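Local coordinates for protein antigen TpF1 (Treponema pallidum, PDB 2FJC) that binds ferric iron as a mini-ferritin of the Dps family and may also play a structural part in the outer membrane, at residues Leu50-Glu53 with Tyr54-Ser57; Lys95-Thr98 with Ile99-Leu103; Ala102-Arg105 with Val106-Phe110; Phe110-Leu113 with Ser114-Ser118. All coordinates share one frame; numbering follows the deposited sequence.

The four contacts are local, each joining adjacent turns of one continuous stretch, so none closes a long loop and none nests inside another. Interaction 1 comes first, on helix 44-71. Interaction 2 turns strand 97-98 into helix 99-127, and interactions 3 and 4 carry on along that helix. Interaction 2 shares Ala102 and Leu103 with interaction 3, and interaction 3 shares Phe110 with interaction 4, so the three run end to end. Helix 44-71 meets this series where Tyr54 of interaction 1 packs on Phe110, with Val106 close by. The set thus ties two helices of the ferritin-like bundle together, while interaction 2 adds the short strand.

Interaction 1. Residues Leu50-Glu53 with Tyr54-Ser57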
loop_
_atom_site.group_PDB
_atom_site.type_symbol
_atom_site.label_atom_id
_atom_site.label_comp_id
_atom_site.label_asym_id
_atom_site.label_seq_id
_atom_site.Cartn_x
_atom_site.Cartn_y
_atom_site.Cartn_z
ATOM N N LEU B 50 22.157 9.978 -4.350
ATOM C CA LEU B 50 21.833 11.343 -3.974
ATOM C C LEU B 50 21.691 12.197 -5.240
ATOM O O LEU B 50 20.756 12.988 -5.369
ATOM C CB LEU B 50 22.928 11.926 -3.085
ATOM C CG LEU B 50 22.807 13.413 -2.739
ATOM C CD1 LEU B 50 21.576 13.648 -1.914
ATOM C CD2 LEU B 50 24.023 13.863 -1.963
ATOM N N LEU B 51 22.623 12.024 -6.170
ATOM C CA LEU B 51 22.610 12.764 -7.417
ATOM C C LEU B 51 21.314 12.512 -8.187
ATOM O O LEU B 51 20.763 13.422 -8.823
ATOM C CB LEU B 51 23.822 12.364 -8.269
ATOM C CG LEU B 51 25.112 13.198 -8.226
ATOM C CD1 LEU B 51 24.977 14.380 -7.274
ATOM C CD2 LEU B 51 26.274 12.309 -7.845
ATOM N N GLU B 52 20.828 11.275 -8.138
ATOM C CA GLU B 52 19.592 10.947 -8.827
ATOM C C GLU B 52 18.437 11.679 -8.150
ATOM O O GLU B 52 17.575 12.237 -8.820
ATOM C CB GLU B 52 19.344 9.439 -8.816
ATOM C CG GLU B 52 17.986 9.041 -9.374
ATOM C CD GLU B 52 17.826 7.535 -9.528
ATOM O OE1 GLU B 52 18.278 6.786 -8.634
ATOM O OE2 GLU B 52 17.236 7.102 -10.541
ATOM N N GLU B 53 18.416 11.673 -6.821
ATOM C CA GLU B 53 17.363 12.373 -6.088
ATOM C C GLU B 53 17.364 13.815 -6.574
ATOM O O GLU B 53 16.311 14.391 -6.845
ATOM C CB GLU B 53 17.632 12.359 -4.582
ATOM C CG GLU B 53 17.219 11.103 -3.857
ATOM C CD GLU B 53 17.638 11.115 -2.392
ATOM O OE1 GLU B 53 17.423 12.151 -1.704
ATOM O OE2 GLU B 53 18.180 10.080 -1.929
ATOM N N TYR B 54 18.561 14.384 -6.696
ATOM C CA TYR B 54 18.703 15.757 -7.146
ATOM C C TYR B 54 18.147 16.004 -8.536
ATOM O O TYR B 54 17.367 16.940 -8.733
ATOM C CB TYR B 54 20.169 16.202 -7.117
ATOM C CG TYR B 54 20.741 16.457 -5.733
ATOM C CD1 TYR B 54 19.904 16.630 -4.620
ATOM C CD2 TYR B 54 22.121 16.568 -5.541
ATOM C CE1 TYR B 54 20.428 16.906 -3.353
ATOM C CE2 TYR B 54 22.652 16.852 -4.278
ATOM C CZ TYR B 54 21.803 17.017 -3.195
ATOM O OH TYR B 54 22.331 17.294 -1.957
ATOM N N TYR B 55 18.533 15.188 -9.512
ATOM C CA TYR B 55 18.026 15.459 -10.841
ATOM C C TYR B 55 16.541 15.173 -10.982
ATOM O O TYR B 55 15.882 15.742 -11.844
ATOM C CB TYR B 55 18.873 14.767 -11.937
ATOM C CG TYR B 55 18.901 13.246 -12.035
ATOM C CD1 TYR B 55 17.745 12.513 -12.311
ATOM C CD2 TYR B 55 20.122 12.556 -11.998
ATOM C CE1 TYR B 55 17.803 11.136 -12.562
ATOM C CE2 TYR B 55 20.194 11.189 -12.243
ATOM C CZ TYR B 55 19.034 10.485 -12.528
ATOM O OH TYR B 55 19.113 9.139 -12.805
ATOM N N VAL B 56 16.006 14.312 -10.124
ATOM C CA VAL B 56 14.579 14.027 -10.158
ATOM C C VAL B 56 13.905 15.294 -9.646
ATOM O O VAL B 56 12.927 15.771 -10.211
ATOM C CB VAL B 56 14.206 12.826 -9.233
ATOM C CG1 VAL B 56 12.714 12.849 -8.922
ATOM C CG2 VAL B 56 14.596 11.500 -9.915
ATOM N N SER B 57 14.457 15.842 -8.575
ATOM C CA SER B 57 13.931 17.056 -7.987
ATOM C C SER B 57 14.090 18.234 -8.956
ATOM O O SER B 57 13.202 19.075 -9.093
ATOM C CB SER B 57 14.661 17.354 -6.687
ATOM O OG SER B 57 14.307 18.638 -6.208
#
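Two consecutive tyrosines fold back onto the preceding turn, Tyr54 onto Leu50 and Tyr55 onto Glu52, and show how a helix can use its own backbone and aliphatic groups to cradle aromatic rings. The first CH-pi contact sets Leu50 CD1 over the Tyr54 ring, 4.0 Å from its centroid and 3.6 Å from Tyr54 CZ; Leu50 O lies above the plane too, nearer the rim at Tyr54 CG. Leu51 adds a looser apolar touch, its CD1 standing 4.0 Å from Tyr54 CD2. In the second CH-pi contact Tyr55 CG is tucked between its own N and carbonyl carbon (chi1 66°), which swings the ring back until Glu52 CA sits 3.6 Å from its centroid. The aliphatic part of Glu52 continues along the ring, with CG 3.6 Å from Tyr55 CZ. Regular helical hydrogen bonds accompany these contacts, such as Tyr54 N to Leu50 O and Tyr55 N to Leu51 O, both 2.9 Å.

The rings serve different surroundings. The side chain of Tyr55 lies about 4 Å from a bound ferric ion and touches Asp63 of a neighbouring subunit, consistent with the intersubunit ferroxidase centre of Dps proteins. Its ring stacks on His33 of helix 8-38, whereas Tyr54 packs between helices, against Leu32 of helix 8-38, edge-to-face with Phe110 of helix 99-127, and on Ala146 and Leu150 of helix 130-154.

Interaction 2. Residues Lys95-Thr98 with Ile99-Leu103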
loop_
_atom_site.group_PDB
_atom_site.type_symbol
_atom_site.label_atom_id
_atom_site.label_comp_id
_atom_site.label_asym_id
_atom_site.label_seq_id
_atom_site.Cartn_x
_atom_site.Cartn_y
_atom_site.Cartn_z
ATOM N N LYS B 95 34.841 14.011 -17.566
ATOM C CA LYS B 95 34.252 12.754 -17.120
ATOM C C LYS B 95 35.221 12.292 -16.048
ATOM O O LYS B 95 36.327 12.842 -15.936
ATOM C CB LYS B 95 34.221 11.724 -18.252
ATOM C CG LYS B 95 33.007 11.777 -19.158
ATOM C CD LYS B 95 32.944 13.054 -19.955
ATOM C CE LYS B 95 31.863 12.969 -21.008
ATOM N NZ LYS B 95 31.862 14.179 -21.871
ATOM N N GLU B 96 34.837 11.282 -15.279
ATOM C CA GLU B 96 35.703 10.801 -14.212
ATOM C C GLU B 96 35.989 11.975 -13.283
ATOM O O GLU B 96 36.851 12.803 -13.551
ATOM C CB GLU B 96 37.011 10.263 -14.785
ATOM C CG GLU B 96 37.973 9.774 -13.729
ATOM C CD GLU B 96 39.194 9.111 -14.328
ATOM O OE1 GLU B 96 39.025 8.095 -15.043
ATOM O OE2 GLU B 96 40.319 9.608 -14.082
ATOM N N ILE B 97 35.254 12.046 -12.186
ATOM C CA ILE B 97 35.430 13.131 -11.248
ATOM C C ILE B 97 35.311 12.652 -9.812
ATOM O O ILE B 97 34.583 11.709 -9.503
ATOM C CB ILE B 97 34.389 14.239 -11.512
ATOM C CG1 ILE B 97 34.572 15.382 -10.512
ATOM C CG2 ILE B 97 32.985 13.659 -11.425
ATOM C CD1 ILE B 97 33.682 16.586 -10.780
ATOM N N THR B 98 36.053 13.318 -8.945
ATOM C CA THR B 98 36.074 13.034 -7.527
ATOM C C THR B 98 34.702 13.316 -6.908
ATOM O O THR B 98 33.974 14.181 -7.385
ATOM C CB THR B 98 37.154 13.930 -6.886
ATOM O OG1 THR B 98 38.340 13.157 -6.669
ATOM C CG2 THR B 98 36.679 14.535 -5.611
ATOM N N ILE B 99 34.353 12.592 -5.848
ATOM C CA ILE B 99 33.082 12.806 -5.189
ATOM C C ILE B 99 32.992 14.199 -4.560
ATOM O O ILE B 99 32.010 14.909 -4.763
ATOM C CB ILE B 99 32.828 11.728 -4.114
ATOM C CG1 ILE B 99 32.420 10.415 -4.803
ATOM C CG2 ILE B 99 31.749 12.200 -3.131
ATOM C CD1 ILE B 99 32.137 9.257 -3.852
ATOM N N VAL B 100 34.009 14.600 -3.807
ATOM C CA VAL B 100 33.961 15.912 -3.182
ATOM C C VAL B 100 33.963 17.003 -4.240
ATOM O O VAL B 100 33.344 18.042 -4.074
ATOM C CB VAL B 100 35.148 16.153 -2.211
ATOM C CG1 VAL B 100 35.148 15.109 -1.110
ATOM C CG2 VAL B 100 36.444 16.138 -2.963
ATOM N N SER B 101 34.647 16.752 -5.339
ATOM C CA SER B 101 34.721 17.722 -6.412
ATOM C C SER B 101 33.342 17.897 -7.064
ATOM O O SER B 101 32.921 19.024 -7.358
ATOM C CB SER B 101 35.751 17.240 -7.434
ATOM O OG SER B 101 36.106 18.280 -8.307
ATOM N N ALA B 102 32.645 16.782 -7.285
ATOM C CA ALA B 102 31.317 16.815 -7.893
ATOM C C ALA B 102 30.317 17.496 -6.967
ATOM O O ALA B 102 29.544 18.353 -7.392
ATOM C CB ALA B 102 30.840 15.405 -8.207
ATOM N N LEU B 103 30.335 17.122 -5.695
ATOM C CA LEU B 103 29.408 17.715 -4.752
ATOM C C LEU B 103 29.640 19.218 -4.598
ATOM O O LEU B 103 28.684 19.990 -4.501
ATOM C CB LEU B 103 29.510 17.021 -3.394
ATOM C CG LEU B 103 29.087 15.549 -3.375
ATOM C CD1 LEU B 103 29.143 15.029 -1.947
ATOM C CD2 LEU B 103 27.690 15.397 -3.963
#
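Ile99 begins the helix straight after Thr98, its CB bond pointing away from the strand residues; its side chain packs on Val47 of helix 44-71 and on Ile42 of a neighbouring subunit. Val100 follows, where its methyl group comes so close to that of Thr98 that the modelled position of the threonine methyl is doubtful. The contact proper starts at Ser101, whose CB points back at the incoming chain: Ile97 CG1 lies 3.8 Å from Ser101 CB. Ser101 OG, set anti to its own backbone N (chi1 -165°), runs along the isoleucine branch and sits 3.9 Å from Ile97 CD1. The same isoleucine is hydrogen-bonded through its backbone to His38, at the end of helix 8-38.

Ala102 supplies both the polar and the apolar link. Its N donates to Thr98 O over 2.9 Å at an N-H...O angle of 154°, closing the first full helical turn. On the same residue the Ile97 side chain, fully stretched out from CA to CD1, lays its end methyl 3.7 Å from Ala102 CA and 4.0 Å from Ala102 CB. Leu103 continues the pattern with its N bonded to Ile99 O, and its side chain packs on Leu150 and Leu154 of helix 130-154.

Thr98 occupies the N-cap position, yet its hydroxyl makes no capping bond. Between the two segments, the strand-to-helix junction is therefore made by one main-chain hydrogen bond and aliphatic contacts, with no side-chain cap.

Interaction 3. Residues Ala102-Arg105 with Val106-Phe110; sequences ALAR and VKRDF
Arg108 bends back over Ala104 and Arg105, an instance of a long basic side chain that lies along its own helix instead of reaching outward. Its CB faces the previous turn, 3.4 Å from Arg105 O and a little farther from Ala104 O, the acceptor of its backbone N. The chain then rises away from the helix with CG anti to the backbone N, and the bend at chi3 (-55°) brings the guanidinium back down beside the helix. Arg108 NE comes to 4.0 Å from Ala104 O, too far for a hydrogen bond. At the tip the two terminal nitrogens straddle neighbouring residues: NH2 lies 4.1 Å from Ala104 CB, whereas NH1 approaches Arg105 CG at 4.2 Å.

Arg105 and Arg108 run alongside each other in the same sense, with their guanidinium planes 49° apart. The nearer charged atoms, Arg105 NE and Arg108 NH1, are still separated by 5.2 Å. On the buried side Val106 packs against the backbone, its CG1 3.2 Å from Ala102 O, while Lys107 N bonds to Leu103 O and Asp109 N to Arg105 O in the usual helical ladder.

No side chain bonds to another across this turn; the polar ends look elsewhere. Arg105 forms a salt bridge with Glu92, Lys107 with Glu111 and Asp109 with Lys31 of helix 8-38. Arg108 touches the turn through CB and the two terminal nitrogens. The salt bridge to Glu92 would be expected to offset part of the charge of Arg105, which may ease the nearness of the two arginines.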
loop_
_atom_site.group_PDB
_atom_site.type_symbol
_atom_site.label_atom_id
_atom_site.label_comp_id
_atom_site.label_asym_id
_atom_site.label_seq_id
_atom_site.Cartn_x
_atom_site.Cartn_y
_atom_site.Cartn_z
ATOM N N ALA B 102 32.645 16.782 -7.285
ATOM C CA ALA B 102 31.317 16.815 -7.893
ATOM C C ALA B 102 30.317 17.496 -6.967
ATOM O O ALA B 102 29.544 18.353 -7.392
ATOM C CB ALA B 102 30.840 15.405 -8.207
ATOM N N LEU B 103 30.335 17.122 -5.695
ATOM C CA LEU B 103 29.408 17.715 -4.752
ATOM C C LEU B 103 29.640 19.218 -4.598
ATOM O O LEU B 103 28.684 19.990 -4.501
ATOM C CB LEU B 103 29.510 17.021 -3.394
ATOM C CG LEU B 103 29.087 15.549 -3.375
ATOM C CD1 LEU B 103 29.143 15.029 -1.947
ATOM C CD2 LEU B 103 27.690 15.397 -3.963
ATOM N N ALA B 104 30.903 19.633 -4.594
ATOM C CA ALA B 104 31.220 21.047 -4.446
ATOM C C ALA B 104 30.648 21.814 -5.624
ATOM O O ALA B 104 30.180 22.941 -5.477
ATOM C CB ALA B 104 32.726 21.255 -4.369
ATOM N N ARG B 105 30.685 21.195 -6.795
ATOM C CA ARG B 105 30.152 21.846 -7.979
ATOM C C ARG B 105 28.627 21.930 -7.970
ATOM O O ARG B 105 28.075 22.962 -8.356
ATOM C CB ARG B 105 30.647 21.149 -9.250
ATOM C CG ARG B 105 32.139 21.267 -9.411
ATOM C CD ARG B 105 32.669 20.588 -10.650
ATOM N NE ARG B 105 34.118 20.443 -10.554
ATOM C CZ ARG B 105 34.877 19.820 -11.449
ATOM N NH1 ARG B 105 34.334 19.279 -12.533
ATOM N NH2 ARG B 105 36.181 19.713 -11.241
ATOM N N VAL B 106 27.931 20.879 -7.532
ATOM C CA VAL B 106 26.476 20.984 -7.514
ATOM C C VAL B 106 26.074 21.991 -6.433
ATOM O O VAL B 106 25.117 22.725 -6.604
ATOM C CB VAL B 106 25.746 19.613 -7.277
ATOM C CG1 VAL B 106 26.430 18.524 -8.057
ATOM C CG2 VAL B 106 25.671 19.281 -5.811
ATOM N N LYS B 107 26.813 22.035 -5.330
ATOM C CA LYS B 107 26.500 22.986 -4.273
ATOM C C LYS B 107 26.597 24.397 -4.858
ATOM O O LYS B 107 25.753 25.256 -4.601
ATOM C CB LYS B 107 27.480 22.841 -3.105
ATOM C CG LYS B 107 27.274 23.848 -1.978
ATOM C CD LYS B 107 28.142 23.520 -0.781
ATOM C CE LYS B 107 27.863 24.435 0.400
ATOM N NZ LYS B 107 28.372 25.802 0.158
ATOM N N ARG B 108 27.628 24.617 -5.661
ATOM C CA ARG B 108 27.860 25.908 -6.284
ATOM C C ARG B 108 26.701 26.259 -7.224
ATOM O O ARG B 108 26.204 27.394 -7.219
ATOM C CB ARG B 108 29.185 25.863 -7.050
ATOM C CG ARG B 108 29.870 27.205 -7.263
ATOM C CD ARG B 108 31.267 27.012 -7.884
ATOM N NE ARG B 108 32.085 26.110 -7.076
ATOM C CZ ARG B 108 33.019 25.293 -7.569
ATOM N NH1 ARG B 108 33.261 25.266 -8.880
ATOM N NH2 ARG B 108 33.697 24.483 -6.755
ATOM N N ASP B 109 26.268 25.284 -8.024
ATOM C CA ASP B 109 25.162 25.509 -8.951
ATOM C C ASP B 109 23.842 25.719 -8.202
ATOM O O ASP B 109 22.992 26.517 -8.621
ATOM C CB ASP B 109 25.021 24.342 -9.938
ATOM C CG ASP B 109 26.123 24.327 -10.990
ATOM O OD1 ASP B 109 26.718 25.395 -11.249
ATOM O OD2 ASP B 109 26.389 23.250 -11.574
ATOM N N PHE B 110 23.675 25.009 -7.094
ATOM C CA PHE B 110 22.469 25.153 -6.297
ATOM C C PHE B 110 22.429 26.565 -5.721
ATOM O O PHE B 110 21.381 27.202 -5.693
ATOM C CB PHE B 110 22.444 24.127 -5.160
ATOM C CG PHE B 110 21.961 22.756 -5.578
ATOM C CD1 PHE B 110 21.512 22.518 -6.878
ATOM C CD2 PHE B 110 21.913 21.711 -4.648
ATOM C CE1 PHE B 110 21.021 21.263 -7.240
ATOM C CE2 PHE B 110 21.423 20.453 -5.004
ATOM C CZ PHE B 110 20.977 20.229 -6.301
#

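Interaction 4. Residues Phe110-Leu113 with Ser114-Ser118; sequences FEYL and STRFS
Torsions in both residues bring Tyr112 and Arg116 together: the tyrosine ring swings out anti to its backbone N (chi1 159°), leaning along the helix toward the next turn, while chi1 of the arginine (-65°) sets CG over that ring, chi2 places CD by the phenol end and chi3 turns the guanidinium. Arg116 CG sits above one face, 4.0 Å from the ring centroid and displaced toward the rim, in a CH-pi contact. The next carbon presses closer, Arg116 CD lying 3.3 Å from Tyr112 CZ. The guanidinium plane is inclined by 42° to the ring; it is the aliphatic CG and CD that lie over the ring and its hydroxyl end. The phenol oxygen is held by a hydrogen bond with Asp24 of helix 8-38, which fixes where the ring ends.

The carbonyl of Tyr112 is gripped twice, by Arg116 N at 3.1 Å and by Thr115 OG1 at 3.0 Å. Thr115 can reach back because its hydroxyl lies between its own N and carbonyl carbon. Ser114 O is also doubly bonded, here by N and OG of the one residue Ser118, from opposite faces of its plane.

On the buried side Leu113 and Phe117 lie side by side, with Leu113 CB 3.8 Å from Phe117 CE2. Phe110, Leu113 and Phe117, spaced three and four residues apart, form one apolar stripe against Leu25 and Leu28 of helix 8-38 and Leu143 of helix 130-154. Such a stripe, with polar residues on the outer side, is characteristic of the ferritin-like four-helix bundle.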
loop_
_atom_site.group_PDB
_atom_site.type_symbol
_atom_site.label_atom_id
_atom_site.label_comp_id
_atom_site.label_asym_id
_atom_site.label_seq_id
_atom_site.Cartn_x
_atom_site.Cartn_y
_atom_site.Cartn_z
ATOM N N PHE B 110 23.675 25.009 -7.094
ATOM C CA PHE B 110 22.469 25.153 -6.297
ATOM C C PHE B 110 22.429 26.565 -5.721
ATOM O O PHE B 110 21.381 27.202 -5.693
ATOM C CB PHE B 110 22.444 24.127 -5.160
ATOM C CG PHE B 110 21.961 22.756 -5.578
ATOM C CD1 PHE B 110 21.512 22.518 -6.878
ATOM C CD2 PHE B 110 21.913 21.711 -4.648
ATOM C CE1 PHE B 110 21.021 21.263 -7.240
ATOM C CE2 PHE B 110 21.423 20.453 -5.004
ATOM C CZ PHE B 110 20.977 20.229 -6.301
ATOM N N GLU B 111 23.579 27.052 -5.264
ATOM C CA GLU B 111 23.651 28.390 -4.698
ATOM C C GLU B 111 23.384 29.427 -5.785
ATOM O O GLU B 111 22.698 30.415 -5.545
ATOM C CB GLU B 111 25.020 28.615 -4.044
ATOM C CG GLU B 111 25.247 27.719 -2.835
ATOM C CD GLU B 111 26.673 27.768 -2.307
ATOM O OE1 GLU B 111 27.615 27.732 -3.123
ATOM O OE2 GLU B 111 26.853 27.819 -1.073
ATOM N N TYR B 112 23.915 29.197 -6.979
ATOM C CA TYR B 112 23.674 30.118 -8.071
ATOM C C TYR B 112 22.172 30.149 -8.352
ATOM O O TYR B 112 21.597 31.225 -8.491
ATOM C CB TYR B 112 24.454 29.699 -9.324
ATOM C CG TYR B 112 23.903 30.262 -10.614
ATOM C CD1 TYR B 112 22.877 29.609 -11.300
ATOM C CD2 TYR B 112 24.399 31.452 -11.151
ATOM C CE1 TYR B 112 22.358 30.124 -12.488
ATOM C CE2 TYR B 112 23.885 31.977 -12.341
ATOM C CZ TYR B 112 22.862 31.304 -13.001
ATOM O OH TYR B 112 22.319 31.816 -14.161
ATOM N N LEU B 113 21.539 28.979 -8.426
ATOM C CA LEU B 113 20.093 28.923 -8.668
ATOM C C LEU B 113 19.333 29.624 -7.555
ATOM O O LEU B 113 18.368 30.339 -7.803
ATOM C CB LEU B 113 19.588 27.477 -8.758
ATOM C CG LEU B 113 19.786 26.740 -10.081
ATOM C CD1 LEU B 113 19.255 25.328 -9.965
ATOM C CD2 LEU B 113 19.067 27.490 -11.186
ATOM N N SER B 114 19.775 29.410 -6.323
ATOM C CA SER B 114 19.133 30.012 -5.174
ATOM C C SER B 114 19.091 31.539 -5.266
ATOM O O SER B 114 18.047 32.143 -5.031
ATOM C CB SER B 114 19.849 29.589 -3.898
ATOM O OG SER B 114 19.158 30.044 -2.746
ATOM N N THR B 115 20.213 32.168 -5.608
ATOM C CA THR B 115 20.215 33.616 -5.707
ATOM C C THR B 115 19.335 34.054 -6.891
ATOM O O THR B 115 18.621 35.054 -6.810
ATOM C CB THR B 115 21.652 34.180 -5.861
ATOM O OG1 THR B 115 22.185 33.804 -7.132
ATOM C CG2 THR B 115 22.558 33.638 -4.769
ATOM N N ARG B 116 19.367 33.298 -7.982
ATOM C CA ARG B 116 18.546 33.652 -9.127
ATOM C C ARG B 116 17.059 33.496 -8.805
ATOM O O ARG B 116 16.253 34.353 -9.153
ATOM C CB ARG B 116 18.926 32.815 -10.351
ATOM C CG ARG B 116 20.340 33.113 -10.833
ATOM C CD ARG B 116 20.381 33.339 -12.334
ATOM N NE ARG B 116 19.540 34.460 -12.740
ATOM C CZ ARG B 116 19.752 35.721 -12.379
ATOM N NH1 ARG B 116 18.932 36.679 -12.795
ATOM N NH2 ARG B 116 20.789 36.026 -11.608
ATOM N N PHE B 117 16.699 32.412 -8.127
ATOM C CA PHE B 117 15.305 32.182 -7.761
ATOM C C PHE B 117 14.813 33.236 -6.784
ATOM O O PHE B 117 13.663 33.661 -6.848
ATOM C CB PHE B 117 15.110 30.797 -7.139
ATOM C CG PHE B 117 15.062 29.674 -8.141
ATOM C CD1 PHE B 117 14.189 29.718 -9.217
ATOM C CD2 PHE B 117 15.871 28.558 -7.994
ATOM C CE1 PHE B 117 14.124 28.668 -10.128
ATOM C CE2 PHE B 117 15.810 27.508 -8.900
ATOM C CZ PHE B 117 14.934 27.565 -9.970
ATOM N N SER B 118 15.684 33.654 -5.871
ATOM C CA SER B 118 15.317 34.673 -4.901
ATOM C C SER B 118 14.930 35.984 -5.587
ATOM O O SER B 118 14.022 36.675 -5.138
ATOM C CB SER B 118 16.464 34.922 -3.926
ATOM O OG SER B 118 16.532 33.907 -2.949
#